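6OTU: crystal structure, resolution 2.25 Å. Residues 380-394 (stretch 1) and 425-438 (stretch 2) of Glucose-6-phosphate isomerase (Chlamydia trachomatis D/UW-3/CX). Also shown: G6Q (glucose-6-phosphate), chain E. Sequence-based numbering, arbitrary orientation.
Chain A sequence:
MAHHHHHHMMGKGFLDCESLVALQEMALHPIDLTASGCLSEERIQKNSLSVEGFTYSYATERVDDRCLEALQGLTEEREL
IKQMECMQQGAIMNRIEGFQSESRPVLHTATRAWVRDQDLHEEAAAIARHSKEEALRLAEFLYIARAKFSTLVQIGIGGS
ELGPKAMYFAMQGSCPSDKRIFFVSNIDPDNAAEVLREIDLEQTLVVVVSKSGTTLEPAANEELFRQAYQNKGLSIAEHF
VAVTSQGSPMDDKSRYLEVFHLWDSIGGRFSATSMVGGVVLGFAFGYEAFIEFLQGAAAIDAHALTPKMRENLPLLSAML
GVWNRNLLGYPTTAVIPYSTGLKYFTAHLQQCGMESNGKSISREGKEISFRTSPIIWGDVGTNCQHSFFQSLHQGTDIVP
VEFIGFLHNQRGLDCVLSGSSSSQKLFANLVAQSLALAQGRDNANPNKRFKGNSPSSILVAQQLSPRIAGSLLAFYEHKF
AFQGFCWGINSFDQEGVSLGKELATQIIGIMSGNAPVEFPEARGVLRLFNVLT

Stretch 1, residues 380-394: VGTNCQHSFFQSLHQ
Stretch 2 (425-438) KLFANLVAQSLALA

Residues 425-438 form one continuous helix, with phi/psi near -60/-45 and i-to-i+4 hydrogen bonds such as Leu 437 N to Gln 433 O at 2.7 Å. Stretch 1 is less regular: a cis peptide precedes Thr 382, a 3-10 segment spans 383-386 (Gln 385 N to Thr 382 O, 2.9 Å), Ser 387 breaks the pattern at phi/psi -133/-103, and a helical turn follows, with His 393 N bonded to Phe 389 O at 3.0 Å. The two helix axes run in similar N-to-C directions, 36° apart, and approach to 10.3 Å. Register follows from CA pairs: Thr 382 CA to Leu 426 CA, 6.9 Å; Gln 385 CA to Gln 433 CA, 8.3 Å; His 393 CA to Leu 437 CA, 6.3 Å.

At the start, Leu 426 (chi1 t, chi2 p) brings CD1 to 3.8 Å from Gly 381 O, while Thr 382 (chi1 p) packs CG2 3.7 Å from Asn 429 CB. Asn 429 (chi1 -95°) bonds in both directions: its ND2 donates to Lys 425 O at 2.9 Å, and its OD1 accepts from Gln 385 NE2 at 2.9 Å and 154°. Gln 385 is extended (chi1 m, chi2 t).

Gln 433 (chi1 m, chi2 -94°) places OE1 2.8 Å from His 393 NE2, which donates at 166°; the same OE1 lies 3.1 Å from Phe 389 CD2, at the ring edge. Gln 433 NE2 donates to the O of a water at 3.1 Å, and that water O donates to Gln 385 O at 3.0 Å.

His 393 (chi1 -78°, chi2 -62°) starts sideways, but its ring reaches the partner helix. Leu 437 (chi1 m, chi2 t) sets CD2 over one face, 3.8 Å from the His 393 ring centroid and 25° off the normal, a CH-pi contact; this CD2 also meets Leu 392 CB at 3.8 Å. A second water links His 393 ND1 (2.8 Å) with Ala 436 O (2.9 Å).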

# COMPACT_ATOMS: atom_id res chain seq x y z
N VAL A 380 -6.43 -4.34 -3.21
CA VAL A 380 -7.39 -4.97 -4.11
C VAL A 380 -8.60 -5.51 -3.34
O VAL A 380 -8.54 -5.80 -2.14
CB VAL A 380 -6.74 -6.09 -4.97
CG1 VAL A 380 -5.54 -5.57 -5.77
CG2 VAL A 380 -6.37 -7.29 -4.11
N GLY A 381 -9.71 -5.66 -4.06
CA GLY A 381 -10.84 -6.44 -3.60
C GLY A 381 -10.85 -7.79 -4.30
O GLY A 381 -10.31 -7.92 -5.40
N THR A 382 -11.47 -8.79 -3.66
CA THR A 382 -12.22 -8.65 -2.41
C THR A 382 -11.38 -8.64 -1.11
O THR A 382 -11.96 -8.53 -0.02
CB THR A 382 -13.24 -9.81 -2.23
OG1 THR A 382 -12.55 -11.07 -2.30
CG2 THR A 382 -14.39 -9.78 -3.27
N ASN A 383 -10.05 -8.80 -1.19
CA ASN A 383 -9.25 -8.88 0.05
C ASN A 383 -9.57 -7.73 0.99
O ASN A 383 -9.72 -7.93 2.20
CB ASN A 383 -7.75 -8.90 -0.25
CG ASN A 383 -7.35 -10.01 -1.18
OD1 ASN A 383 -7.84 -10.09 -2.30
ND2 ASN A 383 -6.42 -10.85 -0.74
N CYS A 384 -9.70 -6.51 0.45
CA CYS A 384 -9.93 -5.32 1.27
C CYS A 384 -11.18 -5.45 2.14
O CYS A 384 -11.22 -4.89 3.25
CB CYS A 384 -10.04 -4.07 0.39
SG CYS A 384 -11.42 -4.15 -0.79
N GLN A 385 -12.21 -6.17 1.67
CA GLN A 385 -13.42 -6.38 2.47
C GLN A 385 -13.16 -7.11 3.79
O GLN A 385 -13.97 -7.01 4.72
CB GLN A 385 -14.46 -7.18 1.65
CG GLN A 385 -14.68 -6.64 0.24
CD GLN A 385 -15.60 -7.50 -0.60
OE1 GLN A 385 -16.02 -7.09 -1.69
NE2 GLN A 385 -15.93 -8.69 -0.10
N HIS A 386 -12.05 -7.85 3.89
CA HIS A 386 -11.75 -8.62 5.09
C HIS A 386 -10.80 -7.90 6.02
O HIS A 386 -10.43 -8.45 7.06
CB HIS A 386 -11.17 -9.98 4.71
CG HIS A 386 -12.03 -10.77 3.77
ND1 HIS A 386 -12.81 -11.82 4.19
CD2 HIS A 386 -12.25 -10.63 2.44
CE1 HIS A 386 -13.47 -12.31 3.16
NE2 HIS A 386 -13.17 -11.60 2.09
N SER A 387 -10.39 -6.68 5.68
CA SER A 387 -9.38 -6.00 6.48
C SER A 387 -9.79 -4.57 6.79
O SER A 387 -10.63 -4.36 7.68
CB SER A 387 -8.01 -6.05 5.77
OG SER A 387 -7.98 -5.21 4.63
N PHE A 388 -9.22 -3.59 6.09
CA PHE A 388 -9.43 -2.20 6.48
C PHE A 388 -10.79 -1.67 6.08
O PHE A 388 -11.15 -0.57 6.51
CB PHE A 388 -8.33 -1.27 5.92
CG PHE A 388 -8.17 -1.32 4.43
CD1 PHE A 388 -9.00 -0.58 3.60
CD2 PHE A 388 -7.15 -2.07 3.86
CE1 PHE A 388 -8.84 -0.60 2.22
CE2 PHE A 388 -6.99 -2.11 2.47
CZ PHE A 388 -7.84 -1.37 1.65
N PHE A 389 -11.57 -2.42 5.30
CA PHE A 389 -12.96 -2.01 5.10
C PHE A 389 -13.73 -1.94 6.41
O PHE A 389 -14.70 -1.17 6.49
CB PHE A 389 -13.65 -2.94 4.11
CG PHE A 389 -13.67 -2.40 2.71
CD1 PHE A 389 -12.63 -1.62 2.25
CD2 PHE A 389 -14.73 -2.68 1.85
CE1 PHE A 389 -12.64 -1.11 0.96
CE2 PHE A 389 -14.75 -2.18 0.56
CZ PHE A 389 -13.70 -1.39 0.12
N GLN A 390 -13.32 -2.69 7.44
CA GLN A 390 -13.88 -2.48 8.77
C GLN A 390 -13.93 -0.99 9.13
O GLN A 390 -14.95 -0.50 9.62
CB GLN A 390 -13.05 -3.22 9.82
CG GLN A 390 -13.41 -2.83 11.25
CD GLN A 390 -14.87 -3.11 11.58
OE1 GLN A 390 -15.39 -4.18 11.26
NE2 GLN A 390 -15.54 -2.16 12.22
N SER A 391 -12.84 -0.25 8.86
CA SER A 391 -12.80 1.17 9.23
C SER A 391 -13.62 2.04 8.29
O SER A 391 -14.20 3.05 8.72
CB SER A 391 -11.34 1.66 9.27
OG SER A 391 -11.29 2.95 9.84
N LEU A 392 -13.70 1.69 7.01
CA LEU A 392 -14.57 2.45 6.11
C LEU A 392 -16.03 2.34 6.55
O LEU A 392 -16.75 3.35 6.55
CB LEU A 392 -14.39 1.96 4.67
CG LEU A 392 -13.26 2.59 3.82
CD1 LEU A 392 -11.91 2.47 4.44
CD2 LEU A 392 -13.21 1.98 2.43
N HIS A 393 -16.46 1.15 6.98
CA HIS A 393 -17.86 0.92 7.37
C HIS A 393 -18.19 1.45 8.77
O HIS A 393 -19.33 1.85 9.01
CB HIS A 393 -18.21 -0.58 7.31
CG HIS A 393 -18.44 -1.10 5.92
ND1 HIS A 393 -19.47 -0.63 5.12
CD2 HIS A 393 -17.79 -2.02 5.19
CE1 HIS A 393 -19.42 -1.25 3.95
NE2 HIS A 393 -18.40 -2.09 3.96
N GLN A 394 -17.22 1.47 9.70
CA GLN A 394 -17.54 1.70 11.11
C GLN A 394 -16.50 2.51 11.87
O GLN A 394 -16.69 2.75 13.07
CB GLN A 394 -17.75 0.37 11.85
CG GLN A 394 -19.08 -0.32 11.56
CD GLN A 394 -19.37 -1.42 12.56
OE1 GLN A 394 -18.47 -2.15 12.96
NE2 GLN A 394 -20.63 -1.54 12.97
N LYS A 425 -19.13 -13.09 -9.14
CA LYS A 425 -19.07 -12.84 -7.70
C LYS A 425 -18.12 -11.68 -7.38
O LYS A 425 -18.43 -10.83 -6.53
CB LYS A 425 -18.65 -14.11 -6.97
CG LYS A 425 -19.63 -15.27 -7.09
CD LYS A 425 -19.11 -16.49 -6.33
CE LYS A 425 -20.11 -17.63 -6.35
NZ LYS A 425 -20.14 -18.28 -7.68
N LEU A 426 -16.98 -11.61 -8.07
CA LEU A 426 -16.04 -10.51 -7.89
C LEU A 426 -16.69 -9.15 -8.16
O LEU A 426 -16.61 -8.23 -7.33
CB LEU A 426 -14.84 -10.72 -8.80
CG LEU A 426 -13.76 -9.64 -8.72
CD1 LEU A 426 -13.09 -9.71 -7.36
CD2 LEU A 426 -12.75 -9.82 -9.87
N PHE A 427 -17.34 -9.00 -9.31
CA PHE A 427 -17.96 -7.72 -9.63
C PHE A 427 -19.10 -7.39 -8.67
O PHE A 427 -19.23 -6.24 -8.22
CB PHE A 427 -18.48 -7.71 -11.07
CG PHE A 427 -18.86 -6.35 -11.54
CD1 PHE A 427 -17.92 -5.33 -11.59
CD2 PHE A 427 -20.16 -6.07 -11.92
CE1 PHE A 427 -18.26 -4.07 -12.01
CE2 PHE A 427 -20.50 -4.81 -12.35
CZ PHE A 427 -19.54 -3.81 -12.39
N ALA A 428 -19.93 -8.39 -8.35
CA ALA A 428 -21.09 -8.17 -7.49
C ALA A 428 -20.68 -7.70 -6.11
O ALA A 428 -21.35 -6.85 -5.51
CB ALA A 428 -21.90 -9.47 -7.38
N ASN A 429 -19.59 -8.26 -5.58
CA ASN A 429 -19.05 -7.80 -4.30
C ASN A 429 -18.70 -6.31 -4.34
O ASN A 429 -19.01 -5.57 -3.41
CB ASN A 429 -17.81 -8.62 -3.93
CG ASN A 429 -18.13 -9.80 -3.01
OD1 ASN A 429 -18.04 -9.69 -1.78
ND2 ASN A 429 -18.45 -10.94 -3.61
N LEU A 430 -18.04 -5.86 -5.42
CA LEU A 430 -17.73 -4.44 -5.57
C LEU A 430 -19.00 -3.59 -5.51
O LEU A 430 -19.09 -2.63 -4.74
CB LEU A 430 -16.96 -4.21 -6.89
CG LEU A 430 -16.40 -2.84 -7.32
CD1 LEU A 430 -15.49 -2.99 -8.55
CD2 LEU A 430 -17.47 -1.75 -7.59
N VAL A 431 -19.99 -3.94 -6.33
CA VAL A 431 -21.26 -3.20 -6.35
C VAL A 431 -21.90 -3.18 -4.97
O VAL A 431 -22.33 -2.13 -4.48
CB VAL A 431 -22.21 -3.81 -7.40
CG1 VAL A 431 -23.61 -3.26 -7.24
CG2 VAL A 431 -21.67 -3.57 -8.84
N ALA A 432 -21.97 -4.35 -4.32
CA ALA A 432 -22.65 -4.42 -3.03
C ALA A 432 -21.98 -3.51 -2.00
O ALA A 432 -22.66 -2.92 -1.16
CB ALA A 432 -22.70 -5.85 -2.52
N GLN A 433 -20.65 -3.38 -2.06
CA GLN A 433 -19.91 -2.63 -1.05
C GLN A 433 -20.06 -1.13 -1.25
O GLN A 433 -20.23 -0.38 -0.28
CB GLN A 433 -18.43 -3.04 -1.07
CG GLN A 433 -18.20 -4.43 -0.53
CD GLN A 433 -17.85 -4.44 0.96
OE1 GLN A 433 -17.72 -3.38 1.59
NE2 GLN A 433 -17.72 -5.64 1.54
N SER A 434 -19.99 -0.68 -2.50
CA SER A 434 -20.25 0.73 -2.82
C SER A 434 -21.65 1.15 -2.35
O SER A 434 -21.80 2.14 -1.62
CB SER A 434 -20.07 0.93 -4.33
OG SER A 434 -20.64 2.14 -4.78
N LEU A 435 -22.68 0.39 -2.72
CA LEU A 435 -24.03 0.66 -2.22
C LEU A 435 -24.08 0.64 -0.69
O LEU A 435 -24.69 1.53 -0.08
CB LEU A 435 -25.01 -0.36 -2.79
CG LEU A 435 -25.33 -0.11 -4.26
CD1 LEU A 435 -26.24 -1.18 -4.78
CD2 LEU A 435 -25.98 1.25 -4.44
N ALA A 436 -23.44 -0.35 -0.07
CA ALA A 436 -23.47 -0.44 1.39
C ALA A 436 -22.77 0.76 2.02
O ALA A 436 -23.28 1.34 2.99
CB ALA A 436 -22.82 -1.75 1.84
N LEU A 437 -21.62 1.17 1.47
CA LEU A 437 -20.90 2.32 2.00
C LEU A 437 -21.74 3.59 1.88
O LEU A 437 -21.73 4.43 2.79
CB LEU A 437 -19.55 2.50 1.29
CG LEU A 437 -18.40 1.57 1.72
CD1 LEU A 437 -17.24 1.57 0.70
CD2 LEU A 437 -17.89 1.91 3.12
N ALA A 438 -22.47 3.74 0.78
CA ALA A 438 -23.27 4.94 0.57
C ALA A 438 -24.57 4.94 1.39
O ALA A 438 -24.97 5.99 1.92
CB ALA A 438 -23.59 5.09 -0.92
C1 G6Q E . -9.51 -11.23 10.76
C2 G6Q E . -10.80 -10.99 9.98
C3 G6Q E . -10.75 -11.46 8.53
C4 G6Q E . -10.72 -12.99 8.37
C5 G6Q E . -11.02 -13.40 6.93
C6 G6Q E . -10.83 -14.88 6.70
O1 G6Q E . -9.48 -11.04 11.93
O2 G6Q E . -11.91 -11.60 10.64
O3 G6Q E . -9.60 -10.91 7.89
O4 G6Q E . -9.45 -13.50 8.75
O5 G6Q E . -12.36 -13.01 6.60
O6 G6Q E . -11.67 -15.59 7.65
P G6Q E . -11.53 -17.20 7.80
O1P G6Q E . -10.12 -17.46 8.31
O2P G6Q E . -12.60 -17.57 8.82
O3P G6Q E . -11.78 -17.79 6.43
O HOH W 1 -16.59 -5.55 4.41
O HOH W 2 -21.58 1.19 5.38